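Long-range contact in putative short-chain dehydrogenase/reductase (Corynebacterium glutamicum, PDB 3E9N), which probably acts as an NAD(P)-dependent oxidoreductase of the short-chain dehydrogenase/reductase family, perhaps as an acetoacetyl-CoA reductase: residues 165-179 with 216-229. Residues are numbered along the deposited sequence; the frame is centred on the assembly and turned at random.
Sequences ANNGIRVSTVSPGPT and AGETTQITNVDVRP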
ATOM      1  N   ALA A 165      17.851  -6.378  10.490  1.00 42.06           N
ATOM      2  CA  ALA A 165      17.155  -6.742  11.756  1.00 41.99           C
ATOM      3  C   ALA A 165      17.971  -7.691  12.637  1.00 41.89           C
ATOM      4  O   ALA A 165      18.108  -7.455  13.843  1.00 41.75           O
ATOM      5  CB  ALA A 165      15.767  -7.325  11.487  1.00 41.36           C
ATOM      6  N   ASN A 166      18.517  -8.748  12.029  1.00 42.11           N
ATOM      7  CA  ASN A 166      19.389  -9.701  12.749  1.00 42.69           C
ATOM      8  C   ASN A 166      20.646  -9.107  13.387  1.00 41.77           C
ATOM      9  O   ASN A 166      21.236  -9.687  14.315  1.00 41.52           O
ATOM     10  CB  ASN A 166      19.785 -10.868  11.839  1.00 43.69           C
ATOM     11  CG  ASN A 166      18.652 -11.848  11.671  1.00 47.83           C
ATOM     12  OD1 ASN A 166      18.026 -11.902  10.608  1.00 52.15           O
ATOM     13  ND2 ASN A 166      18.315 -12.573  12.756  1.00 49.00           N
ATOM     14  N   ASN A 167      21.067  -7.947  12.898  1.00 40.14           N
ATOM     15  CA  ASN A 167      22.243  -7.355  13.485  1.00 38.44           C
ATOM     16  C   ASN A 167      21.936  -6.412  14.601  1.00 37.84           C
ATOM     17  O   ASN A 167      22.858  -5.785  15.129  1.00 36.98           O
ATOM     18  CB  ASN A 167      23.064  -6.681  12.429  1.00 38.70           C
ATOM     19  CG  ASN A 167      23.473  -7.644  11.363  1.00 39.49           C
ATOM     20  OD1 ASN A 167      23.901  -8.761  11.675  1.00 42.61           O
ATOM     21  ND2 ASN A 167      23.288  -7.263  10.102  1.00 36.98           N
ATOM     22  N   GLY A 168      20.652  -6.299  14.970  1.00 36.26           N
ATOM     23  CA  GLY A 168      20.324  -5.488  16.122  1.00 35.25           C
ATOM     24  C   GLY A 168      19.937  -4.087  15.723  1.00 35.21           C
ATOM     25  O   GLY A 168      19.615  -3.261  16.598  1.00 36.39           O
ATOM     26  N   ILE A 169      19.959  -3.799  14.421  1.00 33.74           N
ATOM     27  CA  ILE A 169      19.582  -2.472  13.947  1.00 33.12           C
ATOM     28  C   ILE A 169      18.073  -2.303  13.775  1.00 33.63           C
ATOM     29  O   ILE A 169      17.386  -3.176  13.218  1.00 33.14           O
ATOM     30  CB  ILE A 169      20.289  -2.113  12.622  1.00 33.44           C
ATOM     31  CG1 ILE A 169      21.822  -2.074  12.827  1.00 32.01           C
ATOM     32  CG2 ILE A 169      19.730  -0.784  12.037  1.00 32.51           C
ATOM     33  CD1 ILE A 169      22.616  -1.787  11.574  1.00 31.50           C
ATOM     34  N   ARG A 170      17.553  -1.190  14.294  1.00 32.95           N
ATOM     35  CA  ARG A 170      16.175  -0.859  14.101  1.00 33.01           C
ATOM     36  C   ARG A 170      16.064   0.241  13.062  1.00 33.43           C
ATOM     37  O   ARG A 170      16.905   1.172  12.988  1.00 33.81           O
ATOM     38  CB  ARG A 170      15.496  -0.487  15.439  1.00 33.19           C
ATOM     39  CG  ARG A 170      15.626  -1.640  16.492  1.00 34.46           C
ATOM     40  CD  ARG A 170      14.733  -1.418  17.704  1.00 38.82           C
ATOM     41  NE  ARG A 170      15.180  -0.338  18.588  1.00 42.87           N
ATOM     42  CZ  ARG A 170      14.632  -0.039  19.772  1.00 45.40           C
ATOM     43  NH1 ARG A 170      13.586  -0.728  20.266  1.00 44.47           N
ATOM     44  NH2 ARG A 170      15.133   0.968  20.471  1.00 46.05           N
ATOM     45  N   VAL A 171      15.037   0.116  12.222  1.00 32.95           N
ATOM     46  CA  VAL A 171      14.864   1.021  11.129  1.00 31.75           C
ATOM     47  C   VAL A 171      13.442   1.552  11.186  1.00 31.86           C
ATOM     48  O   VAL A 171      12.499   0.794  11.355  1.00 31.42           O
ATOM     49  CB  VAL A 171      15.138   0.353   9.806  1.00 31.44           C
ATOM     50  CG1 VAL A 171      15.027   1.395   8.684  1.00 31.96           C
ATOM     51  CG2 VAL A 171      16.550  -0.230   9.789  1.00 32.28           C
ATOM     52  N   SER A 172      13.304   2.870  11.060  1.00 31.76           N
ATOM     53  CA  SER A 172      12.032   3.489  11.198  1.00 31.58           C
ATOM     54  C   SER A 172      11.829   4.666  10.244  1.00 31.34           C
ATOM     55  O   SER A 172      12.774   5.381   9.892  1.00 30.43           O
ATOM     56  CB  SER A 172      11.839   3.907  12.645  1.00 31.93           C
ATOM     57  OG  SER A 172      10.546   4.460  12.796  1.00 36.13           O
ATOM     58  N   THR A 173      10.578   4.851   9.822  1.00 31.01           N
ATOM     59  CA  THR A 173      10.231   5.956   8.975  1.00 31.18           C
ATOM     60  C   THR A 173       9.195   6.800   9.635  1.00 30.52           C
ATOM     61  O   THR A 173       8.149   6.340  10.031  1.00 32.39           O
ATOM     62  CB  THR A 173       9.629   5.492   7.647  1.00 31.59           C
ATOM     63  OG1 THR A 173       8.516   4.639   7.947  1.00 37.52           O
ATOM     64  CG2 THR A 173      10.646   4.710   6.858  1.00 28.90           C
ATOM     65  N   VAL A 174       9.471   8.069   9.744  1.00 29.61           N
ATOM     66  CA  VAL A 174       8.505   8.955  10.249  1.00 29.00           C
ATOM     67  C   VAL A 174       8.007   9.665   9.013  1.00 29.70           C
ATOM     68  O   VAL A 174       8.811  10.261   8.305  1.00 29.61           O
ATOM     69  CB  VAL A 174       9.158   9.920  11.273  1.00 28.79           C
ATOM     70  CG1 VAL A 174       8.201  11.076  11.623  1.00 27.19           C
ATOM     71  CG2 VAL A 174       9.605   9.111  12.517  1.00 28.40           C
ATOM     72  N   SER A 175       6.700   9.594   8.730  1.00 30.32           N
ATOM     73  CA  SER A 175       6.197  10.140   7.445  1.00 32.56           C
ATOM     74  C   SER A 175       5.236  11.303   7.609  1.00 34.08           C
ATOM     75  O   SER A 175       4.034  11.114   7.846  1.00 34.74           O
ATOM     76  CB  SER A 175       5.529   9.071   6.592  1.00 31.58           C
ATOM     77  OG  SER A 175       6.114   7.796   6.799  1.00 35.35           O
ATOM     78  N   PRO A 176       5.752  12.516   7.515  1.00 35.46           N
ATOM     79  CA  PRO A 176       4.845  13.681   7.473  1.00 37.07           C
ATOM     80  C   PRO A 176       4.097  13.816   6.134  1.00 38.30           C
ATOM     81  O   PRO A 176       4.541  13.316   5.100  1.00 37.81           O
ATOM     82  CB  PRO A 176       5.781  14.878   7.650  1.00 36.73           C
ATOM     83  CG  PRO A 176       7.199  14.300   7.629  1.00 36.73           C
ATOM     84  CD  PRO A 176       7.145  12.857   7.228  1.00 35.69           C
ATOM     85  N   GLY A 177       2.971  14.507   6.132  1.00 39.48           N
ATOM     86  CA  GLY A 177       2.286  14.718   4.872  1.00 40.62           C
ATOM     87  C   GLY A 177       1.048  15.550   5.089  1.00 41.58           C
ATOM     88  O   GLY A 177       0.719  15.891   6.207  1.00 41.14           O
ATOM     89  N   PRO A 178       0.353  15.877   4.008  1.00 42.69           N
ATOM     90  CA  PRO A 178      -0.813  16.748   4.107  1.00 43.82           C
ATOM     91  C   PRO A 178      -2.062  16.038   4.641  1.00 44.66           C
ATOM     92  O   PRO A 178      -2.178  14.819   4.562  1.00 44.61           O
ATOM     93  CB  PRO A 178      -1.032  17.208   2.653  1.00 43.42           C
ATOM     94  CG  PRO A 178      -0.466  16.075   1.816  1.00 42.67           C
ATOM     95  CD  PRO A 178       0.652  15.460   2.620  1.00 42.76           C
ATOM     96  N   THR A 179      -2.981  16.804   5.201  1.00 45.91           N
ATOM     97  CA  THR A 179      -4.239  16.247   5.676  1.00 48.24           C
ATOM     98  C   THR A 179      -5.281  16.394   4.595  1.00 48.27           C
ATOM     99  O   THR A 179      -5.573  17.525   4.212  1.00 49.30           O
ATOM    100  CB  THR A 179      -4.702  16.970   6.969  1.00 48.74           C
ATOM    101  OG1 THR A 179      -4.044  16.383   8.115  1.00 51.53           O
ATOM    102  CG2 THR A 179      -6.202  16.894   7.143  1.00 49.49           C
ATOM    103  N   ALA A 216      11.370   3.016  22.362  1.00 36.26           N
ATOM    104  CA  ALA A 216      10.582   1.757  22.436  1.00 37.27           C
ATOM    105  C   ALA A 216      11.352   0.592  22.984  1.00 38.03           C
ATOM    106  O   ALA A 216      12.539   0.454  22.730  1.00 37.78           O
ATOM    107  CB  ALA A 216      10.021   1.359  21.079  1.00 36.76           C
ATOM    108  N   GLY A 217      10.668  -0.291  23.695  1.00 39.75           N
ATOM    109  CA  GLY A 217      11.358  -1.386  24.371  1.00 40.78           C
ATOM    110  C   GLY A 217      11.996  -2.338  23.376  1.00 42.41           C
ATOM    111  O   GLY A 217      11.726  -2.263  22.180  1.00 42.01           O
ATOM    112  N   GLU A 218      12.780  -3.281  23.894  1.00 44.44           N
ATOM    113  CA  GLU A 218      13.715  -4.075  23.106  1.00 46.76           C
ATOM    114  C   GLU A 218      13.052  -5.144  22.274  1.00 47.03           C
ATOM    115  O   GLU A 218      13.612  -5.548  21.266  1.00 47.33           O
ATOM    116  CB  GLU A 218      14.728  -4.756  24.019  1.00 47.30           C
ATOM    117  CG  GLU A 218      15.682  -3.807  24.728  1.00 52.61           C
ATOM    118  CD  GLU A 218      16.917  -3.563  23.875  1.00 59.05           C
ATOM    119  OE1 GLU A 218      17.299  -2.390  23.643  1.00 58.99           O
ATOM    120  OE2 GLU A 218      17.480  -4.580  23.405  1.00 62.91           O
ATOM    121  N   THR A 219      11.869  -5.601  22.683  1.00 47.01           N
ATOM    122  CA  THR A 219      11.157  -6.591  21.896  1.00 46.99           C
ATOM    123  C   THR A 219      10.384  -5.947  20.763  1.00 46.59           C
ATOM    124  O   THR A 219       9.680  -6.628  20.040  1.00 46.75           O
ATOM    125  CB  THR A 219      10.115  -7.382  22.716  1.00 47.10           C
ATOM    126  OG1 THR A 219       8.980  -6.545  22.942  1.00 48.66           O
ATOM    127  CG2 THR A 219      10.671  -7.850  24.009  1.00 45.98           C
ATOM    128  N   THR A 220      10.560  -4.650  20.574  1.00 46.66           N
ATOM    129  CA  THR A 220       9.732  -3.892  19.621  1.00 46.08           C
ATOM    130  C   THR A 220      10.536  -3.066  18.620  1.00 44.09           C
ATOM    131  O   THR A 220      11.700  -2.759  18.856  1.00 44.89           O
ATOM    132  CB  THR A 220       8.798  -2.975  20.378  1.00 46.33           C
ATOM    133  OG1 THR A 220       8.384  -3.651  21.575  1.00 50.81           O
ATOM    134  CG2 THR A 220       7.579  -2.679  19.574  1.00 46.84           C
ATOM    135  N   GLN A 221       9.915  -2.813  17.469  1.00 41.63           N
ATOM    136  CA  GLN A 221      10.340  -1.860  16.443  1.00 39.08           C
ATOM    137  C   GLN A 221       9.097  -1.020  16.124  1.00 37.00           C
ATOM    138  O   GLN A 221       8.060  -1.566  15.757  1.00 36.20           O
ATOM    139  CB  GLN A 221      10.726  -2.565  15.125  1.00 38.74           C
ATOM    140  CG  GLN A 221      12.056  -3.237  15.101  1.00 40.97           C
ATOM    141  CD  GLN A 221      12.860  -3.018  13.807  1.00 42.02           C
ATOM    142  OE1 GLN A 221      13.563  -3.924  13.355  1.00 46.28           O
ATOM    143  NE2 GLN A 221      12.804  -1.821  13.246  1.00 38.99           N
ATOM    144  N   ILE A 222       9.188   0.294  16.273  1.00 35.00           N
ATOM    145  CA  ILE A 222       8.166   1.173  15.735  1.00 32.47           C
ATOM    146  C   ILE A 222       8.714   1.470  14.376  1.00 32.84           C
ATOM    147  O   ILE A 222       9.635   2.327  14.222  1.00 33.70           O
ATOM    148  CB  ILE A 222       8.048   2.457  16.556  1.00 33.07           C
ATOM    149  CG1 ILE A 222       7.953   2.102  18.052  1.00 31.05           C
ATOM    150  CG2 ILE A 222       6.891   3.405  16.014  1.00 28.57           C
ATOM    151  CD1 ILE A 222       6.575   1.557  18.462  1.00 34.91           C
ATOM    152  N   THR A 223       8.214   0.750  13.374  1.00 31.19           N
ATOM    153  CA  THR A 223       8.739   0.907  12.026  1.00 29.91           C
ATOM    154  C   THR A 223       8.192   2.123  11.255  1.00 30.22           C
ATOM    155  O   THR A 223       8.872   2.670  10.366  1.00 30.83           O
ATOM    156  CB  THR A 223       8.493  -0.400  11.197  1.00 30.76           C
ATOM    157  OG1 THR A 223       7.088  -0.603  11.041  1.00 28.35           O
ATOM    158  CG2 THR A 223       9.080  -1.577  11.953  1.00 26.01           C
ATOM    159  N   ASN A 224       6.958   2.521  11.525  1.00 28.60           N
ATOM    160  CA  ASN A 224       6.455   3.668  10.808  1.00 29.90           C
ATOM    161  C   ASN A 224       5.500   4.515  11.648  1.00 28.04           C
ATOM    162  O   ASN A 224       4.783   4.001  12.505  1.00 26.05           O
ATOM    163  CB  ASN A 224       5.911   3.292   9.408  1.00 31.19           C
ATOM    164  CG  ASN A 224       5.393   4.517   8.626  1.00 39.66           C
ATOM    165  OD1 ASN A 224       6.164   5.338   7.979  1.00 42.09           O
ATOM    166  ND2 ASN A 224       4.053   4.665   8.666  1.00 46.19           N
ATOM    167  N   VAL A 225       5.571   5.819  11.461  1.00 27.35           N
ATOM    168  CA  VAL A 225       4.695   6.761  12.191  1.00 27.99           C
ATOM    169  C   VAL A 225       4.177   7.724  11.152  1.00 29.73           C
ATOM    170  O   VAL A 225       4.957   8.401  10.519  1.00 31.36           O
ATOM    171  CB  VAL A 225       5.437   7.563  13.288  1.00 27.36           C
ATOM    172  CG1 VAL A 225       4.517   8.526  13.964  1.00 26.49           C
ATOM    173  CG2 VAL A 225       6.114   6.632  14.348  1.00 24.31           C
ATOM    174  N   ASP A 226       2.873   7.741  10.894  1.00 32.35           N
ATOM    175  CA  ASP A 226       2.311   8.656   9.904  1.00 33.64           C
ATOM    176  C   ASP A 226       1.807   9.927  10.630  1.00 33.69           C
ATOM    177  O   ASP A 226       1.063   9.860  11.585  1.00 33.52           O
ATOM    178  CB  ASP A 226       1.266   7.927   9.050  1.00 33.54           C
ATOM    179  CG  ASP A 226       1.891   6.758   8.237  1.00 39.52           C
ATOM    180  OD1 ASP A 226       1.408   5.577   8.357  1.00 44.38           O
ATOM    181  OD2 ASP A 226       2.920   6.980   7.501  1.00 44.14           O
ATOM    182  N   VAL A 227       2.299  11.081  10.199  1.00 33.96           N
ATOM    183  CA  VAL A 227       2.094  12.351  10.888  1.00 34.02           C
ATOM    184  C   VAL A 227       1.376  13.331   9.943  1.00 33.97           C
ATOM    185  O   VAL A 227       1.727  13.432   8.796  1.00 34.00           O
ATOM    186  CB  VAL A 227       3.476  12.964  11.352  1.00 33.58           C
ATOM    187  CG1 VAL A 227       3.283  14.298  12.022  1.00 34.38           C
ATOM    188  CG2 VAL A 227       4.206  12.003  12.261  1.00 33.61           C
ATOM    189  N   ARG A 228       0.384  14.059  10.440  1.00 34.88           N
ATOM    190  CA  ARG A 228      -0.419  14.952   9.595  1.00 35.68           C
ATOM    191  C   ARG A 228      -0.818  16.166  10.401  1.00 35.34           C
ATOM    192  O   ARG A 228      -0.856  16.088  11.613  1.00 35.21           O
ATOM    193  CB  ARG A 228      -1.680  14.240   9.109  1.00 35.89           C
ATOM    194  CG  ARG A 228      -1.490  13.501   7.827  1.00 39.87           C
ATOM    195  CD  ARG A 228      -1.647  12.068   8.100  1.00 45.95           C
ATOM    196  NE  ARG A 228      -1.345  11.197   6.959  1.00 52.95           N
ATOM    197  CZ  ARG A 228      -0.119  10.838   6.551  1.00 55.36           C
ATOM    198  NH1 ARG A 228       0.007  10.018   5.508  1.00 53.50           N
ATOM    199  NH2 ARG A 228       0.972  11.307   7.158  1.00 55.24           N
ATOM    200  N   PRO A 229      -1.103  17.291   9.737  1.00 36.15           N
ATOM    201  CA  PRO A 229      -1.669  18.448  10.444  1.00 37.22           C
ATOM    202  C   PRO A 229      -3.064  18.189  11.012  1.00 38.77           C
ATOM    203  O   PRO A 229      -3.786  17.321  10.547  1.00 37.90           O
ATOM    204  CB  PRO A 229      -1.787  19.522   9.353  1.00 37.56           C
ATOM    205  CG  PRO A 229      -0.935  19.032   8.183  1.00 37.34           C
ATOM    206  CD  PRO A 229      -0.829  17.550   8.306  1.00 35.97           C
TER
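Backbone hydrogen bonds zip residues 173-175 and 223-227 into a parallel ladder: Thr-173 N reaches Thr-223 O, Val-225 N returns to Thr-173 O, and Ser-175 N meets Val-225 O almost straight at 2.8 Å (179°). Val-227 N closes on Ser-175 O. Ahead of this ladder side chains take over. Ser-172 donates from OG to Ile-222 O at 2.7 Å, its chi1 of -177° swinging the hydroxyl away from its own N. The guanidinium of Arg-170 sends NH1 to Ala-216 O (2.9 Å) and Thr-220 O (3.1 Å), both oxygens at its edge and near its plane, and so ties the type I turn 217-220 to the neighbouring strand. These are the last two strands of the parallel Rossmann-type sheet, joined through helix 203-214, whose Ala-209 packs on Val-174. Strand 220-229 also pairs antiparallel with a strand of the second subunit, continuing the sheet across the interface. On the face turned to helix 144-164, Thr-173 OG1 points its hydroxyl at Asn-224 OD1, although the modelled 2.5 Å is doubtfully short, while Asn-224 ND2 holds Asp-226 OD2 from above the carboxylate plane. Apolar contact on the other face is slight, Val-174 CG1 lying 4.2 Å from Val-227 CG2. At the far end, Thr-179 OG1 donates to Pro-229 O.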